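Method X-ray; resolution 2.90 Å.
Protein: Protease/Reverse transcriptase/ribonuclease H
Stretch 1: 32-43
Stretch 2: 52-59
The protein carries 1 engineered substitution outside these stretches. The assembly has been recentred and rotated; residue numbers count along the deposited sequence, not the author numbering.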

ATOM      1  N   PHE A  32     -26.241  -4.109  36.804  1.00 80.09           N
ATOM      2  CA  PHE A  32     -26.785  -3.136  37.740  1.00 83.75           C
ATOM      3  C   PHE A  32     -28.197  -3.467  38.200  1.00 80.11           C
ATOM      4  O   PHE A  32     -28.660  -2.882  39.186  1.00 81.01           O
ATOM      5  CB  PHE A  32     -26.783  -1.735  37.120  1.00 80.40           C
ATOM      6  CG  PHE A  32     -25.413  -1.191  36.857  1.00 80.76           C
ATOM      7  CD1 PHE A  32     -24.653  -0.659  37.884  1.00 81.24           C
ATOM      8  CD2 PHE A  32     -24.889  -1.200  35.577  1.00 81.08           C
ATOM      9  CE1 PHE A  32     -23.392  -0.153  37.641  1.00 82.23           C
ATOM     10  CE2 PHE A  32     -23.632  -0.695  35.326  1.00 81.32           C
ATOM     11  CZ  PHE A  32     -22.882  -0.171  36.359  1.00 81.76           C
ATOM     12  N   LEU A  33     -28.891  -4.378  37.522  1.00 81.54           N
ATOM     13  CA  LEU A  33     -30.289  -4.659  37.813  1.00 81.15           C
ATOM     14  C   LEU A  33     -30.481  -5.932  38.633  1.00 81.25           C
ATOM     15  O   LEU A  33     -31.608  -6.410  38.757  1.00 81.96           O
ATOM     16  CB  LEU A  33     -31.083  -4.748  36.509  1.00 88.64           C
ATOM     17  CG  LEU A  33     -30.899  -3.550  35.575  1.00 82.96           C
ATOM     18  CD1 LEU A  33     -31.792  -3.697  34.362  1.00 84.70           C
ATOM     19  CD2 LEU A  33     -31.185  -2.245  36.301  1.00 92.70           C
ATOM     20  N   GLU A  34     -29.403  -6.484  39.195  1.00 82.93           N
ATOM     21  CA  GLU A  34     -29.534  -7.676  40.025  1.00 84.16           C
ATOM     22  C   GLU A  34     -30.112  -7.330  41.391  1.00 86.81           C
ATOM     23  O   GLU A  34     -31.084  -7.949  41.840  1.00 83.56           O
ATOM     24  CB  GLU A  34     -28.178  -8.363  40.164  1.00 80.95           C
ATOM     25  CG  GLU A  34     -27.597  -8.839  38.845  1.00 81.72           C
ATOM     26  CD  GLU A  34     -26.147  -9.257  38.959  1.00 82.84           C
ATOM     27  OE1 GLU A  34     -25.545  -9.054  40.037  1.00 81.66           O
ATOM     28  OE2 GLU A  34     -25.605  -9.790  37.968  1.00 83.96           O
ATOM     29  N   ASP A  35     -29.527  -6.336  42.064  1.00 80.23           N
ATOM     30  CA  ASP A  35     -30.004  -5.939  43.383  1.00 79.63           C
ATOM     31  C   ASP A  35     -31.411  -5.357  43.332  1.00 79.97           C
ATOM     32  O   ASP A  35     -32.170  -5.491  44.300  1.00 84.78           O
ATOM     33  CB  ASP A  35     -29.044  -4.922  44.002  1.00 78.03           C
ATOM     34  CG  ASP A  35     -27.601  -5.381  43.962  1.00 77.49           C
ATOM     35  OD1 ASP A  35     -27.366  -6.605  44.030  1.00 77.84           O
ATOM     36  OD2 ASP A  35     -26.704  -4.516  43.863  1.00 76.41           O
ATOM     37  N   GLU A  36     -31.772  -4.706  42.230  1.00 86.69           N
ATOM     38  CA  GLU A  36     -33.049  -4.013  42.154  1.00 80.99           C
ATOM     39  C   GLU A  36     -34.202  -5.006  42.047  1.00 82.13           C
ATOM     40  O   GLU A  36     -34.081  -6.078  41.450  1.00 82.72           O
ATOM     41  CB  GLU A  36     -33.070  -3.058  40.960  1.00 81.09           C
ATOM     42  CG  GLU A  36     -31.955  -2.023  40.972  1.00 80.07           C
ATOM     43  CD  GLU A  36     -31.942  -1.179  42.235  1.00 78.90           C
ATOM     44  OE1 GLU A  36     -33.030  -0.881  42.774  1.00 78.72           O
ATOM     45  OE2 GLU A  36     -30.839  -0.814  42.690  1.00 78.46           O
ATOM     46  N   GLN A  37     -35.338  -4.630  42.639  1.00 82.86           N
ATOM     47  CA  GLN A  37     -36.527  -5.471  42.663  1.00 84.30           C
ATOM     48  C   GLN A  37     -37.360  -5.245  41.406  1.00 85.92           C
ATOM     49  O   GLN A  37     -37.455  -4.114  40.918  1.00 86.36           O
ATOM     50  CB  GLN A  37     -37.368  -5.180  43.903  1.00 84.68           C
ATOM     51  CG  GLN A  37     -36.775  -5.701  45.211  1.00 84.13           C
ATOM     52  CD  GLN A  37     -35.563  -4.911  45.681  1.00 82.97           C
ATOM     53  OE1 GLN A  37     -35.211  -3.885  45.097  1.00 81.78           O
ATOM     54  NE2 GLN A  37     -34.920  -5.385  46.741  1.00 82.07           N
ATOM     55  N   PRO A  38     -37.971  -6.301  40.865  1.00 86.92           N
ATOM     56  CA  PRO A  38     -38.725  -6.153  39.615  1.00 98.34           C
ATOM     57  C   PRO A  38     -40.164  -5.716  39.842  1.00 90.97           C
ATOM     58  O   PRO A  38     -40.858  -6.246  40.714  1.00 90.07           O
ATOM     59  CB  PRO A  38     -38.651  -7.556  39.002  1.00 92.20           C
ATOM     60  CG  PRO A  38     -38.368  -8.493  40.163  1.00107.64           C
ATOM     61  CD  PRO A  38     -38.044  -7.673  41.389  1.00106.08           C
ATOM     62  N   ILE A  39     -40.617  -4.744  39.053  1.00 91.45           N
ATOM     63  CA  ILE A  39     -42.001  -4.289  39.147  1.00 92.65           C
ATOM     64  C   ILE A  39     -42.945  -5.337  38.573  1.00 93.94           C
ATOM     65  O   ILE A  39     -43.903  -5.763  39.230  1.00 95.16           O
ATOM     66  CB  ILE A  39     -42.166  -2.932  38.441  1.00 93.08           C
ATOM     67  CG1 ILE A  39     -41.278  -1.878  39.105  1.00 92.80           C
ATOM     68  CG2 ILE A  39     -43.621  -2.499  38.452  1.00 95.27           C
ATOM     69  CD1 ILE A  39     -41.296  -0.550  38.394  1.00 94.31           C
ATOM     70  N   LYS A  40     -42.692  -5.763  37.340  1.00 99.79           N
ATOM     71  CA  LYS A  40     -43.497  -6.785  36.685  1.00108.67           C
ATOM     72  C   LYS A  40     -42.627  -7.477  35.644  1.00 98.10           C
ATOM     73  O   LYS A  40     -41.431  -7.192  35.522  1.00 97.16           O
ATOM     74  CB  LYS A  40     -44.770  -6.170  36.083  1.00116.71           C
ATOM     75  CG  LYS A  40     -44.539  -5.049  35.076  1.00111.33           C
ATOM     76  CD  LYS A  40     -45.841  -4.315  34.778  1.00103.16           C
ATOM     77  CE  LYS A  40     -45.651  -3.236  33.725  1.00105.99           C
ATOM     78  NZ  LYS A  40     -45.423  -3.805  32.370  1.00108.11           N
ATOM     79  N   LYS A  41     -43.226  -8.396  34.891  1.00100.51           N
ATOM     80  CA  LYS A  41     -42.500  -9.188  33.908  1.00102.59           C
ATOM     81  C   LYS A  41     -43.244  -9.154  32.584  1.00105.33           C
ATOM     82  O   LYS A  41     -44.409  -9.558  32.512  1.00104.99           O
ATOM     83  CB  LYS A  41     -42.316 -10.630  34.390  1.00120.72           C
ATOM     84  CG  LYS A  41     -41.664 -10.742  35.760  1.00112.09           C
ATOM     85  CD  LYS A  41     -41.161 -12.147  36.041  1.00117.90           C
ATOM     86  CE  LYS A  41     -40.441 -12.206  37.377  1.00 97.73           C
ATOM     87  NZ  LYS A  41     -39.721 -13.491  37.565  1.00 96.87           N
ATOM     88  N   THR A  42     -42.570  -8.682  31.540  1.00125.59           N
ATOM     89  CA  THR A  42     -43.137  -8.585  30.203  1.00122.09           C
ATOM     90  C   THR A  42     -42.280  -9.363  29.215  1.00114.03           C
ATOM     91  O   THR A  42     -41.073  -9.532  29.413  1.00113.29           O
ATOM     92  CB  THR A  42     -43.243  -7.130  29.732  1.00127.42           C
ATOM     93  OG1 THR A  42     -41.930  -6.560  29.646  1.00133.30           O
ATOM     94  CG2 THR A  42     -44.089  -6.316  30.694  1.00122.61           C
ATOM     95  N   LEU A  43     -42.940  -9.840  28.154  1.00116.85           N
ATOM     96  CA  LEU A  43     -42.286 -10.614  27.069  1.00119.92           C
ATOM     97  C   LEU A  43     -42.111  -9.698  25.852  1.00131.17           C
ATOM     98  O   LEU A  43     -42.955  -8.800  25.659  1.00139.76           O
ATOM     99  CB  LEU A  43     -43.157 -11.825  26.725  1.00121.00           C
ATOM    100  CG  LEU A  43     -44.556 -11.500  26.199  1.00122.60           C
ATOM    101  CD1 LEU A  43     -44.506 -11.132  24.725  1.00140.96           C
ATOM    102  CD2 LEU A  43     -45.503 -12.668  26.425  1.00122.73           C
ATOM    103  N   GLN A  52     -39.322 -13.367  28.143  1.00127.38           N
ATOM    104  CA  GLN A  52     -39.791 -12.400  29.124  1.00122.05           C
ATOM    105  C   GLN A  52     -38.667 -12.054  30.094  1.00113.28           C
ATOM    106  O   GLN A  52     -37.889 -12.923  30.498  1.00114.75           O
ATOM    107  CB  GLN A  52     -41.002 -12.934  29.891  1.00114.68           C
ATOM    108  CG  GLN A  52     -40.763 -14.250  30.599  1.00115.09           C
ATOM    109  CD  GLN A  52     -41.983 -14.722  31.356  1.00113.35           C
ATOM    110  OE1 GLN A  52     -43.028 -14.072  31.337  1.00111.55           O
ATOM    111  NE2 GLN A  52     -41.860 -15.859  32.030  1.00118.17           N
ATOM    112  N   GLN A  53     -38.585 -10.774  30.450  1.00109.97           N
ATOM    113  CA  GLN A  53     -37.534 -10.258  31.315  1.00106.32           C
ATOM    114  C   GLN A  53     -38.145  -9.350  32.374  1.00102.89           C
ATOM    115  O   GLN A  53     -39.220  -8.776  32.185  1.00104.85           O
ATOM    116  CB  GLN A  53     -36.468  -9.494  30.507  1.00106.80           C
ATOM    117  CG  GLN A  53     -35.846 -10.300  29.368  1.00125.49           C
ATOM    118  CD  GLN A  53     -34.852  -9.493  28.549  1.00124.65           C
ATOM    119  OE1 GLN A  53     -34.520  -8.360  28.897  1.00126.46           O
ATOM    120  NE2 GLN A  53     -34.378 -10.074  27.452  1.00117.61           N
ATOM    121  N   ASN A  54     -37.443  -9.228  33.498  1.00108.26           N
ATOM    122  CA  ASN A  54     -37.926  -8.410  34.601  1.00106.70           C
ATOM    123  C   ASN A  54     -37.856  -6.925  34.255  1.00102.78           C
ATOM    124  O   ASN A  54     -37.008  -6.482  33.476  1.00 95.72           O
ATOM    125  CB  ASN A  54     -37.115  -8.680  35.869  1.00 98.70           C
ATOM    126  CG  ASN A  54     -37.374 -10.057  36.442  1.00105.37           C
ATOM    127  OD1 ASN A  54     -37.915 -10.932  35.769  1.00111.99           O
ATOM    128  ND2 ASN A  54     -36.985 -10.257  37.696  1.00103.60           N
ATOM    129  N   VAL A  55     -38.756  -6.157  34.859  1.00 98.37           N
ATOM    130  CA  VAL A  55     -38.867  -4.721  34.633  1.00 93.95           C
ATOM    131  C   VAL A  55     -38.640  -4.003  35.957  1.00 91.70           C
ATOM    132  O   VAL A  55     -39.172  -4.413  36.993  1.00 91.65           O
ATOM    133  CB  VAL A  55     -40.240  -4.349  34.034  1.00 97.14           C
ATOM    134  CG1 VAL A  55     -40.320  -2.861  33.773  1.00 93.76           C
ATOM    135  CG2 VAL A  55     -40.489  -5.127  32.752  1.00111.70           C
ATOM    136  N   TYR A  56     -37.847  -2.931  35.916  1.00 91.07           N
ATOM    137  CA  TYR A  56     -37.505  -2.187  37.123  1.00 90.68           C
ATOM    138  C   TYR A  56     -37.814  -0.703  36.963  1.00 91.83           C
ATOM    139  O   TYR A  56     -38.467  -0.292  35.995  1.00 92.37           O
ATOM    140  CB  TYR A  56     -36.023  -2.367  37.470  1.00 89.15           C
ATOM    141  CG  TYR A  56     -35.507  -3.784  37.363  1.00 96.30           C
ATOM    142  CD1 TYR A  56     -35.092  -4.304  36.143  1.00 95.04           C
ATOM    143  CD2 TYR A  56     -35.406  -4.592  38.486  1.00102.55           C
ATOM    144  CE1 TYR A  56     -34.611  -5.593  36.041  1.00 92.84           C
ATOM    145  CE2 TYR A  56     -34.921  -5.886  38.394  1.00104.91           C
ATOM    146  CZ  TYR A  56     -34.526  -6.380  37.168  1.00100.14           C
ATOM    147  OH  TYR A  56     -34.044  -7.667  37.074  1.00 87.42           O
ATOM    148  N   TYR A  57     -37.338   0.108  37.908  1.00 92.40           N
ATOM    149  CA  TYR A  57     -37.476   1.561  37.835  1.00 93.48           C
ATOM    150  C   TYR A  57     -36.349   2.162  38.661  1.00 92.89           C
ATOM    151  O   TYR A  57     -36.405   2.143  39.894  1.00 92.52           O
ATOM    152  CB  TYR A  57     -38.843   2.011  38.341  1.00110.17           C
ATOM    153  CG  TYR A  57     -39.202   3.443  38.007  1.00116.19           C
ATOM    154  CD1 TYR A  57     -39.746   3.777  36.775  1.00101.12           C
ATOM    155  CD2 TYR A  57     -39.012   4.459  38.936  1.00118.77           C
ATOM    156  CE1 TYR A  57     -40.078   5.087  36.469  1.00105.25           C
ATOM    157  CE2 TYR A  57     -39.345   5.770  38.642  1.00120.88           C
ATOM    158  CZ  TYR A  57     -39.877   6.080  37.406  1.00119.81           C
ATOM    159  OH  TYR A  57     -40.209   7.384  37.108  1.00113.29           O
ATOM    160  N   VAL A  58     -35.321   2.682  37.984  1.00 92.87           N
ATOM    161  CA  VAL A  58     -34.101   3.137  38.635  1.00 92.72           C
ATOM    162  C   VAL A  58     -33.855   4.596  38.265  1.00 93.11           C
ATOM    163  O   VAL A  58     -34.434   5.134  37.323  1.00 93.89           O
ATOM    164  CB  VAL A  58     -32.879   2.272  38.257  1.00 93.84           C
ATOM    165  CG1 VAL A  58     -33.056   0.842  38.754  1.00100.11           C
ATOM    166  CG2 VAL A  58     -32.638   2.298  36.755  1.00104.64           C
ATOM    167  N   THR A  59     -32.966   5.227  39.029  1.00 93.26           N
ATOM    168  CA  THR A  59     -32.575   6.613  38.822  1.00 94.24           C
ATOM    169  C   THR A  59     -31.099   6.677  38.461  1.00 93.76           C
ATOM    170  O   THR A  59     -30.280   5.937  39.018  1.00 93.25           O
ATOM    171  CB  THR A  59     -32.846   7.454  40.071  1.00100.61           C
ATOM    172  OG1 THR A  59     -34.205   7.272  40.486  1.00125.60           O
ATOM    173  CG2 THR A  59     -32.610   8.932  39.783  1.00101.58           C
TER

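Tyr 56 sits at the centre of this contact in an unusual way: its ring is bounded at the edge by backbone carbonyl oxygens and over one face by an aliphatic side chain. Glu 36 O lies 3.2 Å from Tyr 56 CE2 and Gln 37 O lies 3.2 Å from Tyr 56 CD2, both near the plane of the ring. An aromatic ring carries partial positive charge on its rim hydrogens, so carbonyl oxygens are suitable neighbours there, whereas the electron-rich face suits a C-H group. Leu 33 supplies that group: its CB stands 4.0 Å from the centroid of the Tyr 56 ring, 25° off the normal, in a CH-pi contact. The chi1 of Tyr 56 is m; although its CA-to-CB bond points sideways, the end of the side chain comes nearer to the first stretch, and its hydroxyl OH reaches to 3.2 Å from Leu 33 O. No other residue of the two stretches has more area covered across the contact.

The example illustrates a general principle: a short antiparallel ladder can hand over to side-chain packing where one of its strands gives way to loop. The two strand axes approach to 4.6 Å, with their N-to-C directions 146° apart. Thr 42 and Gln 53 form a hydrogen-bonded pair in which the two bonds are unequal. Gln 53 N donates to Thr 42 O at 3.0 Å, while the return bond from Thr 42 N to Gln 53 O is weak at 3.4 Å. The same Thr 42 O also receives a CA-H...O contact from Gln 52 CA at 3.2 Å. Next along the ladder, Leu 43 and Gln 52 are a non-hydrogen-bonded pair whose CA atoms are just 3.7 Å apart, a tight approach that brings their CB atoms to 4.0 Å.

Towards the loop, Val 55 uses both its backbone polar groups. Val 55 N donates to Lys 40 O at 2.9 Å, and Val 55 O accepts from Ile 39 N at 2.5 Å, a very short separation that should be read with the 2.90 Å resolution in mind. Pro 38 has no amide hydrogen to donate, but its CA approaches Val 55 O at 3.2 Å in a further CA-H...O contact.

Side chains alternate between the faces of the ladder. Lys 41 and Asn 54 share one face with Leu 43 and Gln 52, and the aliphatic Lys 41 CE lies 3.3 Å from Asn 54 OD1. Thr 42 and Val 55 lie on the other, where Thr 42 OG1 is 3.7 Å from Val 55 CG2. Beyond the ladder, apolar contacts join the carbonyl contacts round Tyr 56. Ile 39 CD1 meets Tyr 57 CB at 3.5 Å, and Pro 38 CB lies 4.1 Å from Tyr 56 CE2. Val 58, pointing toward the first stretch, places CG1 3.8 Å from Glu 36 CG, so the methylene part of an acidic side chain serves as a hydrophobic surface while its OE2 is hydrogen-bonded elsewhere in the structure.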